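PDB 4E5T: mandelate racemase / muconate lactonizing enzyme, C-terminal domain protein from Labrenzia alexandrii, which binds magnesium and probably catalyses a reaction that begins with proton abstraction next to a carboxylate, its own substrate being unknown. Local coordinates for residues 176-184 with 394-402. Sequence-based numbering, arbitrary orientation.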
ATOM      1  N   GLY A 176       0.101  -5.394  35.508  1.00 48.24           N
ATOM      2  CA  GLY A 176       0.394  -4.116  36.134  1.00 46.99           C
ATOM      3  C   GLY A 176      -0.649  -3.035  35.898  1.00 47.79           C
ATOM      4  O   GLY A 176      -1.498  -3.160  35.021  1.00 54.54           O
ATOM      5  N   ALA A 177      -0.571  -1.964  36.684  1.00 47.14           N
ATOM      6  CA  ALA A 177      -1.611  -0.935  36.717  1.00 38.63           C
ATOM      7  C   ALA A 177      -1.834  -0.294  35.367  1.00 45.39           C
ATOM      8  O   ALA A 177      -0.912  -0.228  34.547  1.00 55.09           O
ATOM      9  CB  ALA A 177      -1.280   0.139  37.751  1.00 28.25           C
ATOM     10  N   TYR A 178      -3.067   0.158  35.143  1.00 39.99           N
ATOM     11  CA  TYR A 178      -3.396   0.969  33.985  1.00 40.46           C
ATOM     12  C   TYR A 178      -3.598   2.422  34.399  1.00 41.32           C
ATOM     13  O   TYR A 178      -4.307   2.700  35.359  1.00 56.86           O
ATOM     14  CB  TYR A 178      -4.601   0.407  33.213  1.00 44.15           C
ATOM     15  CG  TYR A 178      -5.765  -0.124  34.023  1.00 54.23           C
ATOM     16  CD1 TYR A 178      -5.713  -1.380  34.622  1.00 62.14           C
ATOM     17  CD2 TYR A 178      -6.949   0.600  34.131  1.00 55.24           C
ATOM     18  CE1 TYR A 178      -6.801  -1.884  35.337  1.00 60.05           C
ATOM     19  CE2 TYR A 178      -8.042   0.103  34.845  1.00 50.23           C
ATOM     20  CZ  TYR A 178      -7.962  -1.138  35.444  1.00 49.82           C
ATOM     21  OH  TYR A 178      -9.035  -1.631  36.162  1.00 51.13           O
ATOM     22  N   THR A 179      -2.951   3.339  33.681  1.00 34.16           N
ATOM     23  CA  THR A 179      -2.905   4.757  34.066  1.00 31.34           C
ATOM     24  C   THR A 179      -3.485   5.717  33.029  1.00 40.63           C
ATOM     25  O   THR A 179      -3.655   5.378  31.861  1.00 44.99           O
ATOM     26  CB  THR A 179      -1.456   5.254  34.342  1.00 32.85           C
ATOM     27  OG1 THR A 179      -0.789   5.525  33.095  1.00 39.50           O
ATOM     28  CG2 THR A 179      -0.663   4.240  35.145  1.00 22.14           C
ATOM     29  N   ILE A 180      -3.746   6.941  33.466  1.00 45.52           N
ATOM     30  CA  ILE A 180      -4.311   7.965  32.600  1.00 41.29           C
ATOM     31  C   ILE A 180      -3.318   8.449  31.545  1.00 47.64           C
ATOM     32  O   ILE A 180      -3.655   9.263  30.686  1.00 56.19           O
ATOM     33  CB  ILE A 180      -4.760   9.167  33.427  1.00 29.23           C
ATOM     34  CG1 ILE A 180      -3.575   9.711  34.224  1.00 27.98           C
ATOM     35  CG2 ILE A 180      -5.902   8.767  34.345  1.00 25.92           C
ATOM     36  CD1 ILE A 180      -3.843  11.026  34.914  1.00 34.84           C
ATOM     37  N   TYR A 181      -2.090   7.951  31.613  1.00 40.50           N
ATOM     38  CA  TYR A 181      -1.059   8.393  30.696  1.00 36.54           C
ATOM     39  C   TYR A 181      -0.622   7.274  29.759  1.00 55.80           C
ATOM     40  O   TYR A 181       0.432   7.358  29.128  1.00 63.91           O
ATOM     41  CB  TYR A 181       0.131   8.920  31.475  1.00 30.25           C
ATOM     42  CG  TYR A 181      -0.172  10.162  32.287  1.00 41.42           C
ATOM     43  CD1 TYR A 181      -0.780  11.263  31.711  1.00 38.17           C
ATOM     44  CD2 TYR A 181       0.146  10.225  33.641  1.00 47.04           C
ATOM     45  CE1 TYR A 181      -1.047  12.392  32.453  1.00 35.61           C
ATOM     46  CE2 TYR A 181      -0.127  11.348  34.385  1.00 39.28           C
ATOM     47  CZ  TYR A 181      -0.720  12.423  33.788  1.00 33.86           C
ATOM     48  OH  TYR A 181      -0.981  13.541  34.529  1.00 43.47           O
ATOM     49  N   ASP A 182      -1.443   6.229  29.675  1.00 56.60           N
ATOM     50  CA  ASP A 182      -1.179   5.088  28.809  1.00 45.35           C
ATOM     51  C   ASP A 182      -1.221   5.513  27.336  1.00 39.77           C
ATOM     52  O   ASP A 182      -1.871   6.506  27.010  1.00 34.06           O
ATOM     53  CB  ASP A 182      -2.186   3.974  29.121  1.00 46.10           C
ATOM     54  CG  ASP A 182      -1.856   3.237  30.427  1.00 58.64           C
ATOM     55  OD1 ASP A 182      -0.877   3.640  31.098  1.00 58.14           O
ATOM     56  OD2 ASP A 182      -2.572   2.264  30.786  1.00 56.72           O
ATOM     57  N   GLY A 183      -0.534   4.791  26.440  1.00 34.24           N
ATOM     58  CA  GLY A 183       0.193   3.567  26.750  1.00 24.26           C
ATOM     59  C   GLY A 183       1.568   3.783  27.346  1.00 42.61           C
ATOM     60  O   GLY A 183       2.235   4.800  27.104  1.00 45.09           O
ATOM     61  N   HIS A 184       2.002   2.816  28.143  1.00 48.02           N
ATOM     62  CA  HIS A 184       3.329   2.883  28.740  1.00 40.67           C
ATOM     63  C   HIS A 184       4.137   1.619  28.427  1.00 43.63           C
ATOM     64  O   HIS A 184       3.739   0.813  27.597  1.00 49.96           O
ATOM     65  CB  HIS A 184       3.215   3.101  30.243  1.00 24.36           C
ATOM     66  CG  HIS A 184       2.657   1.927  30.979  1.00 38.65           C
ATOM     67  ND1 HIS A 184       1.316   1.799  31.274  1.00 51.06           N
ATOM     68  CD2 HIS A 184       3.261   0.826  31.488  1.00 32.49           C
ATOM     69  CE1 HIS A 184       1.119   0.669  31.928  1.00 48.54           C
ATOM     70  NE2 HIS A 184       2.282   0.061  32.071  1.00 36.01           N
ATOM     71  N   LEU A 394     -15.710   2.630  37.332  1.00 63.34           N
ATOM     72  CA  LEU A 394     -14.386   2.082  37.063  1.00 57.41           C
ATOM     73  C   LEU A 394     -13.412   3.222  36.765  1.00 65.06           C
ATOM     74  O   LEU A 394     -13.823   4.265  36.264  1.00 70.06           O
ATOM     75  CB  LEU A 394     -14.477   1.163  35.856  1.00 53.53           C
ATOM     76  CG  LEU A 394     -13.872  -0.232  35.927  1.00 63.88           C
ATOM     77  CD1 LEU A 394     -14.056  -0.913  34.582  1.00 64.36           C
ATOM     78  CD2 LEU A 394     -12.392  -0.195  36.335  1.00 62.67           C
ATOM     79  N   GLY A 395     -12.126   3.041  37.064  1.00 66.73           N
ATOM     80  CA  GLY A 395     -11.177   4.140  36.945  1.00 61.06           C
ATOM     81  C   GLY A 395      -9.733   3.721  36.760  1.00 60.57           C
ATOM     82  O   GLY A 395      -9.375   2.580  37.041  1.00 66.12           O
ATOM     83  N   PHE A 396      -8.910   4.657  36.285  1.00 60.79           N
ATOM     84  CA  PHE A 396      -7.481   4.434  36.037  1.00 54.44           C
ATOM     85  C   PHE A 396      -6.634   4.721  37.284  1.00 52.62           C
ATOM     86  O   PHE A 396      -7.129   5.293  38.261  1.00 53.20           O
ATOM     87  CB  PHE A 396      -6.987   5.379  34.934  1.00 46.70           C
ATOM     88  CG  PHE A 396      -7.292   4.933  33.522  1.00 43.59           C
ATOM     89  CD1 PHE A 396      -6.486   3.999  32.881  1.00 38.45           C
ATOM     90  CD2 PHE A 396      -8.344   5.507  32.809  1.00 41.47           C
ATOM     91  CE1 PHE A 396      -6.749   3.615  31.569  1.00 38.08           C
ATOM     92  CE2 PHE A 396      -8.619   5.127  31.495  1.00 33.43           C
ATOM     93  CZ  PHE A 396      -7.826   4.180  30.877  1.00 36.52           C
ATOM     94  N   GLN A 397      -5.354   4.340  37.232  1.00 48.79           N
ATOM     95  CA  GLN A 397      -4.334   4.882  38.144  1.00 46.17           C
ATOM     96  C   GLN A 397      -3.827   6.262  37.650  1.00 72.17           C
ATOM     97  O   GLN A 397      -3.417   6.408  36.502  1.00 69.30           O
ATOM     98  CB  GLN A 397      -3.158   3.909  38.311  1.00 42.70           C
ATOM     99  CG  GLN A 397      -2.071   4.427  39.268  1.00 54.03           C
ATOM    100  CD  GLN A 397      -0.836   3.547  39.311  1.00 62.40           C
ATOM    101  OE1 GLN A 397       0.141   3.798  38.602  1.00 58.41           O
ATOM    102  NE2 GLN A 397      -0.867   2.510  40.150  1.00 65.86           N
ATOM    103  N   GLU A 398      -3.853   7.278  38.509  1.00 67.78           N
ATOM    104  CA  GLU A 398      -3.576   8.643  38.053  1.00 57.23           C
ATOM    105  C   GLU A 398      -2.138   9.107  38.291  1.00 57.92           C
ATOM    106  O   GLU A 398      -1.826  10.286  38.123  1.00 57.60           O
ATOM    107  CB  GLU A 398      -4.576   9.636  38.651  1.00 51.99           C
ATOM    108  CG  GLU A 398      -6.020   9.346  38.247  1.00 61.39           C
ATOM    109  CD  GLU A 398      -7.017  10.246  38.955  1.00 80.67           C
ATOM    110  OE1 GLU A 398      -8.208  10.250  38.553  1.00 83.84           O
ATOM    111  OE2 GLU A 398      -6.610  10.944  39.915  1.00 82.40           O
ATOM    112  N   THR A 399      -1.270   8.187  38.700  1.00 64.70           N
ATOM    113  CA  THR A 399       0.165   8.432  38.659  1.00 67.41           C
ATOM    114  C   THR A 399       0.703   7.756  37.391  1.00 60.92           C
ATOM    115  O   THR A 399       0.077   6.831  36.867  1.00 46.90           O
ATOM    116  CB  THR A 399       0.896   7.901  39.927  1.00 59.52           C
ATOM    117  OG1 THR A 399       0.793   6.472  40.007  1.00 74.39           O
ATOM    118  CG2 THR A 399       0.308   8.520  41.177  1.00 42.63           C
ATOM    119  N   PRO A 400       1.849   8.230  36.878  1.00 59.09           N
ATOM    120  CA  PRO A 400       2.484   7.553  35.743  1.00 59.45           C
ATOM    121  C   PRO A 400       2.800   6.093  36.062  1.00 63.71           C
ATOM    122  O   PRO A 400       2.809   5.693  37.223  1.00 71.93           O
ATOM    123  CB  PRO A 400       3.781   8.334  35.560  1.00 61.97           C
ATOM    124  CG  PRO A 400       3.494   9.679  36.137  1.00 61.93           C
ATOM    125  CD  PRO A 400       2.581   9.441  37.288  1.00 51.93           C
ATOM    126  N   ALA A 401       3.057   5.309  35.025  1.00 66.34           N
ATOM    127  CA  ALA A 401       3.365   3.892  35.169  1.00 68.76           C
ATOM    128  C   ALA A 401       4.776   3.638  35.717  1.00 74.50           C
ATOM    129  O   ALA A 401       5.743   4.265  35.279  1.00 76.95           O
ATOM    130  CB  ALA A 401       3.205   3.229  33.852  1.00 31.93           C
ATOM    131  N   LEU A 402       4.880   2.704  36.665  1.00 79.16           N
ATOM    132  CA  LEU A 402       6.135   2.425  37.376  1.00 71.99           C
ATOM    133  C   LEU A 402       7.265   1.938  36.464  1.00 73.72           C
ATOM    134  O   LEU A 402       7.072   1.010  35.665  1.00 76.04           O
ATOM    135  CB  LEU A 402       5.906   1.418  38.515  1.00 61.46           C
ATOM    136  CG  LEU A 402       5.397   1.917  39.873  1.00 55.80           C
ATOM    137  CD1 LEU A 402       5.096   0.745  40.809  1.00 40.23           C
ATOM    138  CD2 LEU A 402       6.395   2.891  40.507  1.00 44.82           C
TER
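Tyr178 and Gln397 share a backbone hydrogen bond, Gln397 N donating to Tyr178 O (2.7 Å). Ile180 N returns to Gln397 O at 3.1 Å, and the pair makes a single beta bridge centred on Thr179 and Gln397. From Thr179 CB, beside Gln397 O, two branches diverge. The methyl CG2 faces Thr399 O and Gln397 OE1. The hydroxyl, set between the backbone N and carbonyl carbon (chi1 79°), turns back into its own loop, where OG1 donates to Asp182 OD1 (2.7 Å) and accepts from Tyr181 N, forming an ST turn inside the type I turn 179-182. His184 ND1 donates to the same OD1 (2.9 Å) from the opposite face of the carboxylate, so two donors grip this oxygen. A valine in place of this threonine would probably leave Tyr181 N without its acceptor and Asp182 with one donor fewer. Segment 176-184 follows strand 169-172 of the TIM-type barrel, and the C-terminal tail crosses it with the Leu394 side chain about 7 Å from the magnesium ion bound by Glu240 and Glu266. Ala401, small enough to sit close over a ring, places CB over one face of His184, a CH-pi contact. Branched Ile180 offers CG2 to Phe396 CB (3.6 Å) and CD1 to the Glu398 backbone. Phe396 CD1 meets the Tyr178 ring at its edge; these broad rings also suit the subunit interface, where Tyr83 of a second subunit meets both.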